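Local coordinates for protein TetR family transcriptional repressor LfrR (Mycobacterium smegmatis, PDB 2V57) that represses transcription of the lfrRA operon by binding directly to the promoter region upstream of lfrR, at residues R17-A22 / R51-R56; L25-H30 / D58-L63. All coordinates share one frame; numbering follows the deposited sequence.

In the fold
Contact 1 and contact 2 pin the same helix, 11-27, to successive parts of the chain: residues 17-22 meet the end of helix 46-52 and the turn after it, and residues 25-30 meet helix 56-77. Their centres are about 9 Å apart, with Tyr53 CE1 lying 3.3 Å from Ala62 CB where the two join. Contact 2 is buried throughout, whereas in contact 1 Tyr52 is partly exposed; contact 1 lies about 18 Å from the chain centre and contact 2 about 12 Å. Their chemistry differs: contact 1 is aromatic and aliphatic, with one tyrosine hydroxyl reaching a sulfate, whereas contact 2 is leucine on leucine, with helix 102-106, from outside the DNA-binding bundle, packed against it.

Contact 1: residues R17-A22 / R51-R56; sequences RAILDA and RYYPER. With SO4 (sulfate ion), chain G.
The ring of Tyr52 has Ile19 CD1 over one face, 4.3 Å from the ring centroid and 26° off the normal, a CH-pi contact displaced toward CG. The Tyr53 ring is met obliquely by Ile19 CG2, which comes to 3.8 Å from Tyr53 CE2, while a sulfate ion sits at its edge. One isoleucine thus serves both tyrosines with different branches: CG1 lies beside the backbone N (chi1 -63°) and carries CD1 to Tyr52, leaving CG2 for Tyr53. Leu20 crosses the phenol end of Tyr53 at about a right angle, its CD2 3.7 Å from Tyr53 OH. Tyr53 OH donates to sulfate O2 over 2.6 Å, in the plane of the ring, and Arg16 and Arg65 bind the same ion. Tyr52 and Tyr53 close the helix-turn-helix motif, residues 34-53, so Ile19 and Leu20 fasten its end to helix 11-27; Leu59 packs on Ile19, Leu20 and Tyr53 from helix 56-77. The sulfate probably came from the crystallisation liquor. A tyrosine donor beside two arginines makes an anion site, consistent with the phosphate-binding surface of a DNA-binding domain, while packing of Ile19 and Leu20 on Tyr53 would limit ring motion and probably keeps the hydroxyl directed at the anion.

Contact 2: residues L25-H30 / D58-L63; sequences LVLADH and DLLRAL
Leu27 faces Leu60 and Leu63 across two backbones that come no nearer than 9.5 Å, between Leu27 CA and Leu60 CA, so the segments meet through side chains. The contact centres on one methyl group: Leu27 CD1 lies 3.6 Å from Leu63 CD2 and 3.9 Å from Leu60 CD1. Leu27 holds CG beside its backbone N (chi1 -65°) and extends CD1 toward helix 56-77. Leu63 points back with CG anti to its own N (chi1 174°), and the two side chains slide past each other in opposite directions. Leu60, one turn earlier, slants across Leu27 and reaches it with CD1 alone; its chi1 of -97° lies well away from a staggered value. This is where the three-helix DNA-binding bundle of the TetR family, helices 11-27, 35-42 and 46-52, packs through its first helix on helix 56-77, the fourth helix, which leads into the rest of the protein. Ile102 and Phe105 of helix 102-106 also touch Leu27, carrying the apolar cluster beyond the DNA-binding bundle; Phe105 reaches Leu60 and Ile102 reaches Leu63. Near the end of this segment Val26 O accepts from both Asp29 N at 3.2 Å and His30 N at 2.8 Å. Lys164 NZ donates to Ala28 O, tying this part of the chain to helix 147-164.

Contact 1: residues R17-A22 / R51-R56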
loop_
_atom_site.group_PDB
_atom_site.type_symbol
_atom_site.label_atom_id
_atom_site.label_comp_id
_atom_site.label_asym_id
_atom_site.label_seq_id
_atom_site.Cartn_x
_atom_site.Cartn_y
_atom_site.Cartn_z
ATOM N N ARG B 17 -20.950 15.985 -2.980
ATOM C CA ARG B 17 -20.936 14.864 -2.042
ATOM C C ARG B 17 -21.407 13.573 -2.713
ATOM O O ARG B 17 -20.851 12.506 -2.476
ATOM C CB ARG B 17 -21.776 15.165 -0.803
ATOM N N ALA B 18 -22.421 13.682 -3.564
ATOM C CA ALA B 18 -22.898 12.524 -4.330
ATOM C C ALA B 18 -21.828 11.924 -5.246
ATOM O O ALA B 18 -21.669 10.693 -5.309
ATOM C CB ALA B 18 -24.161 12.885 -5.128
ATOM N N ILE B 19 -21.105 12.779 -5.967
ATOM C CA ILE B 19 -20.030 12.334 -6.862
ATOM C C ILE B 19 -18.899 11.664 -6.080
ATOM O O ILE B 19 -18.427 10.567 -6.437
ATOM C CB ILE B 19 -19.476 13.517 -7.701
ATOM C CG1 ILE B 19 -20.581 14.091 -8.608
ATOM C CG2 ILE B 19 -18.253 13.088 -8.518
ATOM C CD1 ILE B 19 -20.269 15.507 -9.146
ATOM N N LEU B 20 -18.483 12.302 -4.992
ATOM C CA LEU B 20 -17.425 11.743 -4.150
ATOM C C LEU B 20 -17.836 10.414 -3.513
ATOM O O LEU B 20 -17.045 9.479 -3.449
ATOM C CB LEU B 20 -17.026 12.738 -3.063
ATOM C CG LEU B 20 -16.256 13.956 -3.583
ATOM C CD1 LEU B 20 -16.011 14.937 -2.444
ATOM C CD2 LEU B 20 -14.944 13.540 -4.235
ATOM N N ASP B 21 -19.076 10.343 -3.034
ATOM C CA ASP B 21 -19.571 9.131 -2.408
ATOM C C ASP B 21 -19.662 8.010 -3.446
ATOM O O ASP B 21 -19.346 6.866 -3.153
ATOM C CB ASP B 21 -20.933 9.361 -1.749
ATOM C CG ASP B 21 -20.832 10.091 -0.409
ATOM O OD1 ASP B 21 -19.710 10.333 0.068
ATOM O OD2 ASP B 21 -21.897 10.419 0.167
ATOM N N ALA B 22 -20.069 8.353 -4.665
ATOM C CA ALA B 22 -20.105 7.371 -5.741
ATOM C C ALA B 22 -18.697 6.908 -6.129
ATOM O O ALA B 22 -18.482 5.726 -6.430
ATOM C CB ALA B 22 -20.845 7.922 -6.967
ATOM N N ARG B 51 -18.360 19.732 -14.818
ATOM C CA ARG B 51 -18.414 21.058 -14.194
ATOM C C ARG B 51 -17.887 21.024 -12.766
ATOM O O ARG B 51 -17.620 22.071 -12.162
ATOM C CB ARG B 51 -19.846 21.606 -14.192
ATOM C CG ARG B 51 -20.366 21.990 -15.564
ATOM C CD ARG B 51 -21.767 22.583 -15.482
ATOM N NE ARG B 51 -22.698 21.692 -14.796
ATOM C CZ ARG B 51 -24.021 21.774 -14.897
ATOM N NH1 ARG B 51 -24.573 22.710 -15.661
ATOM N NH2 ARG B 51 -24.795 20.919 -14.239
ATOM N N TYR B 52 -17.765 19.823 -12.212
ATOM C CA TYR B 52 -17.175 19.653 -10.883
ATOM C C TYR B 52 -15.716 19.189 -10.968
ATOM O O TYR B 52 -14.834 19.714 -10.271
ATOM C CB TYR B 52 -18.001 18.672 -10.048
ATOM C CG TYR B 52 -19.328 19.240 -9.606
ATOM C CD1 TYR B 52 -19.589 19.504 -8.264
ATOM C CD2 TYR B 52 -20.317 19.528 -10.536
ATOM C CE1 TYR B 52 -20.813 20.027 -7.865
ATOM C CE2 TYR B 52 -21.523 20.067 -10.148
ATOM C CZ TYR B 52 -21.769 20.313 -8.817
ATOM O OH TYR B 52 -22.991 20.836 -8.453
ATOM N N TYR B 53 -15.475 18.198 -11.823
ATOM C CA TYR B 53 -14.135 17.671 -12.042
ATOM C C TYR B 53 -13.905 17.535 -13.551
ATOM O O TYR B 53 -14.446 16.632 -14.177
ATOM C CB TYR B 53 -13.985 16.331 -11.319
ATOM C CG TYR B 53 -14.406 16.436 -9.869
ATOM C CD1 TYR B 53 -13.538 16.969 -8.931
ATOM C CD2 TYR B 53 -15.686 16.036 -9.444
ATOM C CE1 TYR B 53 -13.904 17.112 -7.615
ATOM C CE2 TYR B 53 -16.061 16.160 -8.102
ATOM C CZ TYR B 53 -15.152 16.701 -7.195
ATOM O OH TYR B 53 -15.462 16.858 -5.858
ATOM N N PRO B 54 -13.123 18.463 -14.145
ATOM C CA PRO B 54 -12.982 18.509 -15.610
ATOM C C PRO B 54 -12.323 17.253 -16.172
ATOM O O PRO B 54 -12.618 16.857 -17.290
ATOM C CB PRO B 54 -12.083 19.733 -15.850
ATOM C CG PRO B 54 -12.247 20.577 -14.634
ATOM C CD PRO B 54 -12.467 19.606 -13.488
ATOM N N GLU B 55 -11.424 16.657 -15.400
ATOM C CA GLU B 55 -10.736 15.443 -15.805
ATOM C C GLU B 55 -10.774 14.437 -14.666
ATOM O O GLU B 55 -10.914 14.803 -13.496
ATOM C CB GLU B 55 -9.292 15.748 -16.206
ATOM C CG GLU B 55 -9.201 16.510 -17.528
ATOM C CD GLU B 55 -7.779 16.652 -18.039
ATOM O OE1 GLU B 55 -7.571 16.489 -19.261
ATOM O OE2 GLU B 55 -6.873 16.927 -17.221
ATOM N N ARG B 56 -10.648 13.164 -15.012
ATOM C CA ARG B 56 -10.689 12.095 -14.035
ATOM C C ARG B 56 -9.675 12.318 -12.917
ATOM O O ARG B 56 -9.970 12.102 -11.730
ATOM C CB ARG B 56 -10.389 10.769 -14.734
ATOM C CG ARG B 56 -10.627 9.555 -13.892
ATOM C CD ARG B 56 -10.574 8.312 -14.778
ATOM N NE ARG B 56 -10.859 7.091 -14.044
ATOM C CZ ARG B 56 -9.960 6.437 -13.315
ATOM N NH1 ARG B 56 -8.722 6.899 -13.228
ATOM N NH2 ARG B 56 -10.296 5.320 -12.684
HETATM S S SO4 G . -13.096 19.314 -4.225
HETATM O O1 SO4 G . -11.908 18.906 -3.500
HETATM O O2 SO4 G . -14.155 18.328 -4.111
HETATM O O3 SO4 G . -13.608 20.596 -3.715
HETATM O O4 SO4 G . -12.710 19.457 -5.632
#

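Contact 2: residues L25-H30 / D58-L63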
loop_
_atom_site.group_PDB
_atom_site.type_symbol
_atom_site.label_atom_id
_atom_site.label_comp_id
_atom_site.label_asym_id
_atom_site.label_seq_id
_atom_site.Cartn_x
_atom_site.Cartn_y
_atom_site.Cartn_z
ATOM N N LEU B 25 -17.326 4.335 -3.646
ATOM C CA LEU B 25 -17.864 2.984 -3.819
ATOM C C LEU B 25 -17.364 2.320 -5.099
ATOM O O LEU B 25 -16.945 1.153 -5.107
ATOM C CB LEU B 25 -19.401 3.036 -3.816
ATOM C CG LEU B 25 -20.140 1.725 -4.068
ATOM C CD1 LEU B 25 -19.923 0.751 -2.910
ATOM C CD2 LEU B 25 -21.629 2.007 -4.286
ATOM N N VAL B 26 -17.404 3.067 -6.195
ATOM C CA VAL B 26 -17.109 2.495 -7.507
ATOM C C VAL B 26 -15.618 2.163 -7.666
ATOM O O VAL B 26 -15.259 1.074 -8.116
ATOM C CB VAL B 26 -17.553 3.445 -8.628
ATOM C CG1 VAL B 26 -17.016 2.976 -9.986
ATOM C CG2 VAL B 26 -19.094 3.548 -8.639
ATOM N N LEU B 27 -14.757 3.088 -7.280
ATOM C CA LEU B 27 -13.327 2.871 -7.481
ATOM C C LEU B 27 -12.768 1.807 -6.550
ATOM O O LEU B 27 -11.738 1.214 -6.843
ATOM C CB LEU B 27 -12.546 4.185 -7.325
ATOM C CG LEU B 27 -12.877 5.239 -8.378
ATOM C CD1 LEU B 27 -12.315 6.587 -7.949
ATOM C CD2 LEU B 27 -12.331 4.814 -9.742
ATOM N N ALA B 28 -13.437 1.568 -5.424
ATOM C CA ALA B 28 -13.004 0.494 -4.529
ATOM C C ALA B 28 -13.140 -0.904 -5.140
ATOM O O ALA B 28 -12.520 -1.847 -4.662
ATOM C CB ALA B 28 -13.734 0.560 -3.201
ATOM N N ASP B 29 -13.949 -1.049 -6.184
ATOM C CA ASP B 29 -14.176 -2.367 -6.760
ATOM C C ASP B 29 -13.824 -2.373 -8.236
ATOM O O ASP B 29 -13.664 -3.430 -8.849
ATOM C CB ASP B 29 -15.631 -2.799 -6.549
ATOM C CG ASP B 29 -15.982 -2.974 -5.077
ATOM O OD1 ASP B 29 -15.058 -3.185 -4.259
ATOM O OD2 ASP B 29 -17.182 -2.897 -4.734
ATOM N N HIS B 30 -13.696 -1.174 -8.792
ATOM C CA HIS B 30 -13.428 -0.992 -10.208
ATOM C C HIS B 30 -12.449 0.174 -10.346
ATOM O O HIS B 30 -12.829 1.275 -10.737
ATOM C CB HIS B 30 -14.733 -0.700 -10.960
ATOM C CG HIS B 30 -15.702 -1.843 -10.949
ATOM N ND1 HIS B 30 -16.739 -1.934 -10.043
ATOM C CD2 HIS B 30 -15.788 -2.946 -11.732
ATOM C CE1 HIS B 30 -17.421 -3.045 -10.269
ATOM N NE2 HIS B 30 -16.865 -3.676 -11.288
ATOM N N ASP B 58 -8.639 14.973 -11.640
ATOM C CA ASP B 58 -9.117 15.992 -10.689
ATOM C C ASP B 58 -10.039 15.355 -9.649
ATOM O O ASP B 58 -10.047 15.753 -8.482
ATOM C CB ASP B 58 -9.890 17.108 -11.396
ATOM C CG ASP B 58 -9.060 17.833 -12.449
ATOM O OD1 ASP B 58 -7.888 18.168 -12.168
ATOM O OD2 ASP B 58 -9.591 18.089 -13.552
ATOM N N LEU B 59 -10.828 14.373 -10.086
ATOM C CA LEU B 59 -11.718 13.669 -9.168
ATOM C C LEU B 59 -10.887 12.823 -8.212
ATOM O O LEU B 59 -11.168 12.771 -7.007
ATOM C CB LEU B 59 -12.755 12.814 -9.909
ATOM C CG LEU B 59 -13.587 11.877 -9.025
ATOM C CD1 LEU B 59 -14.371 12.646 -7.969
ATOM C CD2 LEU B 59 -14.528 11.047 -9.871
ATOM N N LEU B 60 -9.829 12.210 -8.738
ATOM C CA LEU B 60 -8.979 11.341 -7.933
ATOM C C LEU B 60 -8.311 12.111 -6.793
ATOM O O LEU B 60 -8.246 11.629 -5.659
ATOM C CB LEU B 60 -7.925 10.658 -8.825
ATOM C CG LEU B 60 -8.191 9.230 -9.328
ATOM C CD1 LEU B 60 -9.665 8.942 -9.606
ATOM C CD2 LEU B 60 -7.308 8.877 -10.548
ATOM N N ARG B 61 -7.801 13.300 -7.103
ATOM C CA ARG B 61 -7.202 14.147 -6.083
ATOM C C ARG B 61 -8.244 14.637 -5.056
ATOM O O ARG B 61 -8.022 14.576 -3.831
ATOM C CB ARG B 61 -6.429 15.291 -6.749
ATOM C CG ARG B 61 -5.317 14.771 -7.699
ATOM C CD ARG B 61 -5.020 15.774 -8.820
ATOM N NE ARG B 61 -4.260 15.148 -9.901
ATOM C CZ ARG B 61 -3.002 15.460 -10.190
ATOM N NH1 ARG B 61 -2.399 16.401 -9.493
ATOM N NH2 ARG B 61 -2.359 14.847 -11.178
ATOM N N ALA B 62 -9.402 15.077 -5.539
ATOM C CA ALA B 62 -10.520 15.415 -4.640
ATOM C C ALA B 62 -10.966 14.259 -3.718
ATOM O O ALA B 62 -11.243 14.471 -2.531
ATOM C CB ALA B 62 -11.715 15.926 -5.444
ATOM N N LEU B 63 -11.033 13.045 -4.258
ATOM C CA LEU B 63 -11.464 11.893 -3.469
ATOM C C LEU B 63 -10.437 11.647 -2.366
ATOM O O LEU B 63 -10.789 11.397 -1.208
ATOM C CB LEU B 63 -11.567 10.651 -4.365
ATOM C CG LEU B 63 -11.865 9.287 -3.723
ATOM C CD1 LEU B 63 -13.255 9.266 -3.172
ATOM C CD2 LEU B 63 -11.689 8.145 -4.734
#